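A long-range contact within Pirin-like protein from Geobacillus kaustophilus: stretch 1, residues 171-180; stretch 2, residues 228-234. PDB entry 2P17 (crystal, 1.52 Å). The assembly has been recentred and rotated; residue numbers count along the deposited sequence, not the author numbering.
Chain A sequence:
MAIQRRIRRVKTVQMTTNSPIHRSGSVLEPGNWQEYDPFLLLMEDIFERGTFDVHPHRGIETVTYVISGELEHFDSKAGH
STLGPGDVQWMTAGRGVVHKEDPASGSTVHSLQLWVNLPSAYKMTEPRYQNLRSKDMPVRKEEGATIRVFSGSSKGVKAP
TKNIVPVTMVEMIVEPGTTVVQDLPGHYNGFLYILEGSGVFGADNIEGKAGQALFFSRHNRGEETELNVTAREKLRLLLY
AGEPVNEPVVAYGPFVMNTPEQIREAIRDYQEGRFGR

Stretch 1 (171-180) EMIVEPGTTV
Stretch 2, residues 228-234: NVTAREK

The contact is a short antiparallel β pairing, extended by a type II turn whose backbone continues the hydrogen-bond ladder and backed by a small apolar cluster; together the two stretches bury 608 Å².

Stretch 1 runs as a strand from Glu171 to Val174 (phi -106 to -128°, psi 117 to 132°), reverses through the turn from Glu175 to Thr178, and resumes as a strand at Thr179. In stretch 2 the strand spans Asn228 to Ala231, with Val229 at -131/124 and Thr230 at -122/121, before the chain breaks from extended geometry at Arg232 (-103/-51).

The register sets Val180 against Val229 (CA to CA 5.1 Å) as a hydrogen-bonded pair: Val180 N donates to Val229 O at 2.7 Å, and Val229 N returns a bond to Val180 O at 2.8 Å. Thr179 and Thr230 form the adjacent non-hydrogen-bonded pair, and their CA atoms close to 4.2 Å. Here CA-H groups face carbonyls instead, with Thr179 CA 3.1 Å from Val229 O and Thr230 CA 3.4 Å from Thr178 O. Beyond this pair, Ala231 N donates to Thr178 O at 3.1 Å, while Gly177 N donates to Ala231 O at 2.9 Å.

The turn is closed internally by Thr178 N bonding to Glu175 O at 3.0 Å. Pro176 (-54/134) and Gly177 (91/-16) occupy its central positions. The positive phi of Gly177 suits glycine, since a CB would be jammed against the carbonyl oxygen of Pro176.

Side chains alternate between the sheet faces. Thr179 and Thr230, both with chi1 m, share one face, where their OG1 atoms hydrogen-bond at 2.8 Å. Val180 and Val229, both t, lie on the other face; their CB atoms are 4.5 Å apart. Val229 also meets the selenomethionine Met172 (chi1 m, chi2 and chi3 t), whose SE lies 4.1 Å from Val229 CG2. Val174, t, places CG1 3.7 Å from Ala231 CB. The small methyl of Ala231 points toward stretch 1 and also approaches the backbone, with Ala231 CB 3.3 Å from Glu175 O.

Past the strand, stretch 2 runs alongside the start of the turn. Pro176, with its ring C-gamma exo, packs its CB 3.3 Å from Arg232 O and its CG 3.6 Å from Lys234 N. Lys234 (chi1 t, chi2 p) is modelled only as far as CD, which lies 3.3 Å from Glu175 OE1. The CB of Glu175 points away from stretch 2, but its m, m side chain brings the carboxylate back to this contact.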

ATOM      1  N   GLU A 171       3.949  -7.439   0.374  1.00  8.55           N
ATOM      2  CA  GLU A 171       4.224  -7.665  -1.033  1.00  8.96           C
ATOM      3  C   GLU A 171       4.328  -9.164  -1.294  1.00  9.24           C
ATOM      4  O   GLU A 171       5.131  -9.853  -0.659  1.00  9.74           O
ATOM      5  CB  GLU A 171       5.514  -6.961  -1.424  1.00  9.26           C
ATOM      6  CG  GLU A 171       5.884  -7.118  -2.892  1.00 10.83           C
ATOM      7  CD  GLU A 171       7.208  -6.486  -3.191  1.00 13.63           C
ATOM      8  OE1 GLU A 171       8.057  -6.476  -2.279  1.00 14.13           O
ATOM      9  OE2 GLU A 171       7.401  -6.025  -4.333  1.00 15.69           O
HETATM   10  N   MSE A 172       3.518  -9.657  -2.225  1.00  9.59           N
HETATM   11  CA  MSE A 172       3.541 -11.072  -2.581  1.00 10.71           C
HETATM   12  C   MSE A 172       4.119 -11.263  -3.958  1.00 11.25           C
HETATM   13  O   MSE A 172       3.733 -10.563  -4.897  1.00 11.47           O
HETATM   14  CB  MSE A 172       2.140 -11.665  -2.566  1.00 10.59           C
HETATM   15  CG  MSE A 172       1.433 -11.527  -1.265  1.00 11.23           C
HETATM   16 SE   MSE A 172      -0.176 -12.581  -1.363  0.50 12.21          SE
HETATM   17  CE  MSE A 172      -1.055 -11.737  -0.006  1.00 12.84           C
ATOM     18  N   ILE A 173       5.051 -12.202  -4.060  1.00 10.86           N
ATOM     19  CA  ILE A 173       5.566 -12.669  -5.339  1.00 11.98           C
ATOM     20  C   ILE A 173       5.267 -14.164  -5.368  1.00 11.23           C
ATOM     21  O   ILE A 173       5.768 -14.924  -4.531  1.00 12.22           O
ATOM     22  CB  ILE A 173       7.066 -12.417  -5.499  1.00 12.32           C
ATOM     23  CG1 ILE A 173       7.384 -10.914  -5.369  1.00 12.72           C
ATOM     24  CG2 ILE A 173       7.526 -12.940  -6.859  1.00 13.58           C
ATOM     25  CD1 ILE A 173       8.890 -10.574  -5.367  1.00 14.63           C
ATOM     26  N   VAL A 174       4.429 -14.566  -6.318  1.00 10.73           N
ATOM     27  CA  VAL A 174       3.852 -15.906  -6.302  1.00 11.28           C
ATOM     28  C   VAL A 174       4.077 -16.574  -7.650  1.00 11.42           C
ATOM     29  O   VAL A 174       3.758 -16.001  -8.687  1.00 11.85           O
ATOM     30  CB  VAL A 174       2.338 -15.846  -5.989  1.00 11.30           C
ATOM     31  CG1 VAL A 174       1.786 -17.243  -5.759  1.00 11.80           C
ATOM     32  CG2 VAL A 174       2.061 -14.982  -4.740  1.00 11.97           C
ATOM     33  N   GLU A 175       4.615 -17.790  -7.623  1.00 12.10           N
ATOM     34  CA  GLU A 175       4.855 -18.554  -8.848  1.00 13.51           C
ATOM     35  C   GLU A 175       3.547 -19.143  -9.370  1.00 13.73           C
ATOM     36  O   GLU A 175       2.647 -19.461  -8.585  1.00 13.70           O
ATOM     37  CB  GLU A 175       5.907 -19.652  -8.610  1.00 14.14           C
ATOM     38  CG  GLU A 175       7.251 -19.166  -8.023  1.00 17.52           C
ATOM     39  CD  GLU A 175       7.960 -18.121  -8.875  1.00 23.42           C
ATOM     40  OE1 GLU A 175       8.168 -18.376 -10.079  1.00 25.55           O
ATOM     41  OE2 GLU A 175       8.322 -17.045  -8.337  1.00 25.15           O
ATOM     42  N   PRO A 176       3.426 -19.293 -10.708  1.00 14.10           N
ATOM     43  CA  PRO A 176       2.196 -19.833 -11.282  1.00 14.43           C
ATOM     44  C   PRO A 176       1.835 -21.172 -10.652  1.00 14.35           C
ATOM     45  O   PRO A 176       2.717 -22.034 -10.491  1.00 15.09           O
ATOM     46  CB  PRO A 176       2.541 -20.031 -12.763  1.00 14.93           C
ATOM     47  CG  PRO A 176       3.661 -19.114 -13.028  1.00 15.06           C
ATOM     48  CD  PRO A 176       4.426 -18.956 -11.736  1.00 14.28           C
ATOM     49  N   GLY A 177       0.565 -21.329 -10.295  1.00 14.58           N
ATOM     50  CA  GLY A 177       0.069 -22.558  -9.682  1.00 14.17           C
ATOM     51  C   GLY A 177       0.118 -22.605  -8.166  1.00 14.42           C
ATOM     52  O   GLY A 177      -0.512 -23.455  -7.546  1.00 15.21           O
ATOM     53  N   THR A 178       0.887 -21.698  -7.561  1.00 13.80           N
ATOM     54  CA  THR A 178       0.984 -21.640  -6.101  1.00 13.67           C
ATOM     55  C   THR A 178      -0.157 -20.827  -5.475  1.00 13.54           C
ATOM     56  O   THR A 178      -0.546 -19.779  -5.983  1.00 12.89           O
ATOM     57  CB  THR A 178       2.356 -21.069  -5.669  1.00 13.46           C
ATOM     58  OG1 THR A 178       3.384 -21.991  -6.051  1.00 15.63           O
ATOM     59  CG2 THR A 178       2.438 -20.862  -4.142  1.00 13.50           C
ATOM     60  N   THR A 179      -0.675 -21.355  -4.371  1.00 13.26           N
ATOM     61  CA  THR A 179      -1.693 -20.697  -3.560  1.00 13.96           C
ATOM     62  C   THR A 179      -1.051 -20.190  -2.274  1.00 14.08           C
ATOM     63  O   THR A 179      -0.282 -20.911  -1.626  1.00 15.43           O
ATOM     64  CB  THR A 179      -2.873 -21.653  -3.246  1.00 14.59           C
ATOM     65  OG1 THR A 179      -3.485 -22.062  -4.476  1.00 15.23           O
ATOM     66  CG2 THR A 179      -3.926 -20.957  -2.385  1.00 15.82           C
ATOM     67  N   VAL A 180      -1.373 -18.943  -1.930  1.00 13.47           N
ATOM     68  CA  VAL A 180      -0.875 -18.257  -0.732  1.00 13.93           C
ATOM     69  C   VAL A 180      -2.081 -17.772   0.051  1.00 12.80           C
ATOM     70  O   VAL A 180      -3.093 -17.391  -0.538  1.00 12.49           O
ATOM     71  CB  VAL A 180      -0.010 -17.012  -1.108  1.00 14.35           C
ATOM     72  CG1 VAL A 180       0.449 -16.251   0.129  1.00 17.09           C
ATOM     73  CG2 VAL A 180       1.197 -17.415  -1.919  1.00 17.10           C
ATOM     74  N   ASN A 228      -7.410 -15.936   0.166  1.00 12.43           N
ATOM     75  CA  ASN A 228      -6.698 -16.875  -0.686  1.00 13.24           C
ATOM     76  C   ASN A 228      -6.268 -16.225  -1.997  1.00 12.49           C
ATOM     77  O   ASN A 228      -7.029 -15.476  -2.606  1.00 12.20           O
ATOM     78  CB  ASN A 228      -7.576 -18.104  -0.979  1.00 13.84           C
ATOM     79  CG  ASN A 228      -7.881 -18.926   0.259  0.90 16.49           C
ATOM     80  OD1 ASN A 228      -7.185 -18.838   1.271  1.00 19.81           O
ATOM     81  ND2 ASN A 228      -8.930 -19.735   0.182  0.20 15.50           N
ATOM     82  N   VAL A 229      -5.035 -16.508  -2.404  1.00 12.11           N
ATOM     83  CA  VAL A 229      -4.459 -15.990  -3.637  1.00 12.03           C
ATOM     84  C   VAL A 229      -3.832 -17.151  -4.399  1.00 11.78           C
ATOM     85  O   VAL A 229      -2.984 -17.852  -3.849  1.00 12.14           O
ATOM     86  CB  VAL A 229      -3.323 -14.969  -3.334  1.00 11.90           C
ATOM     87  CG1 VAL A 229      -2.586 -14.568  -4.607  1.00 13.18           C
ATOM     88  CG2 VAL A 229      -3.884 -13.728  -2.637  1.00 12.86           C
ATOM     89  N   THR A 230      -4.248 -17.361  -5.649  1.00 11.87           N
ATOM     90  CA  THR A 230      -3.615 -18.384  -6.503  1.00 11.84           C
ATOM     91  C   THR A 230      -3.081 -17.734  -7.772  1.00 11.59           C
ATOM     92  O   THR A 230      -3.847 -17.138  -8.519  1.00 11.82           O
ATOM     93  CB  THR A 230      -4.600 -19.520  -6.877  1.00 12.25           C
ATOM     94  OG1 THR A 230      -5.136 -20.099  -5.679  1.00 13.80           O
ATOM     95  CG2 THR A 230      -3.890 -20.596  -7.685  1.00 13.13           C
ATOM     96  N   ALA A 231      -1.772 -17.850  -8.015  1.00 11.43           N
ATOM     97  CA  ALA A 231      -1.184 -17.264  -9.235  1.00 11.56           C
ATOM     98  C   ALA A 231      -1.533 -18.101 -10.453  1.00 12.45           C
ATOM     99  O   ALA A 231      -1.484 -19.329 -10.400  1.00 12.43           O
ATOM    100  CB  ALA A 231       0.330 -17.139  -9.116  1.00 11.37           C
ATOM    101  N   ARG A 232      -1.885 -17.428 -11.542  1.00 12.68           N
ATOM    102  CA  ARG A 232      -1.978 -18.098 -12.837  1.00 14.59           C
ATOM    103  C   ARG A 232      -0.762 -17.777 -13.703  1.00 15.28           C
ATOM    104  O   ARG A 232      -0.125 -18.691 -14.223  1.00 17.19           O
ATOM    105  CB  ARG A 232      -3.314 -17.796 -13.507  1.00 14.96           C
ATOM    106  CG  ARG A 232      -4.501 -18.438 -12.760  1.00 17.59           C
ATOM    107  CD  ARG A 232      -4.351 -19.968 -12.626  1.00 20.34           C
ATOM    108  NE  ARG A 232      -5.218 -20.531 -11.590  1.00 23.67           N
ATOM    109  CZ  ARG A 232      -5.179 -21.797 -11.185  0.90 23.84           C
ATOM    110  NH1 ARG A 232      -6.008 -22.214 -10.237  1.00 24.98           N
ATOM    111  N   GLU A 233      -0.441 -16.496 -13.850  1.00 15.57           N
ATOM    112  CA  GLU A 233       0.873 -16.085 -14.336  1.00 15.72           C
ATOM    113  C   GLU A 233       1.760 -15.723 -13.132  1.00 15.69           C
ATOM    114  O   GLU A 233       1.264 -15.642 -11.996  1.00 16.91           O
ATOM    115  CB  GLU A 233       0.765 -14.890 -15.275  1.00 16.40           C
ATOM    116  CG  GLU A 233      -0.097 -15.082 -16.502  1.00 17.04           C
ATOM    117  CD  GLU A 233      -0.283 -13.770 -17.236  1.00 20.94           C
ATOM    118  OE1 GLU A 233      -1.056 -12.913 -16.754  1.00 19.77           O
ATOM    119  OE2 GLU A 233       0.375 -13.587 -18.281  1.00 21.82           O
ATOM    120  N   LYS A 234       3.060 -15.540 -13.360  1.00 14.93           N
ATOM    121  CA  LYS A 234       3.959 -15.053 -12.302  1.00 14.44           C
ATOM    122  C   LYS A 234       3.366 -13.761 -11.747  1.00 13.51           C
ATOM    123  O   LYS A 234       3.198 -12.789 -12.475  1.00 13.73           O
ATOM    124  CB  LYS A 234       5.373 -14.816 -12.861  1.00 14.91           C
ATOM    125  CG  LYS A 234       6.436 -14.453 -11.829  1.00 16.85           C
ATOM    126  CD  LYS A 234       6.642 -15.563 -10.818  0.20 16.02           C
TER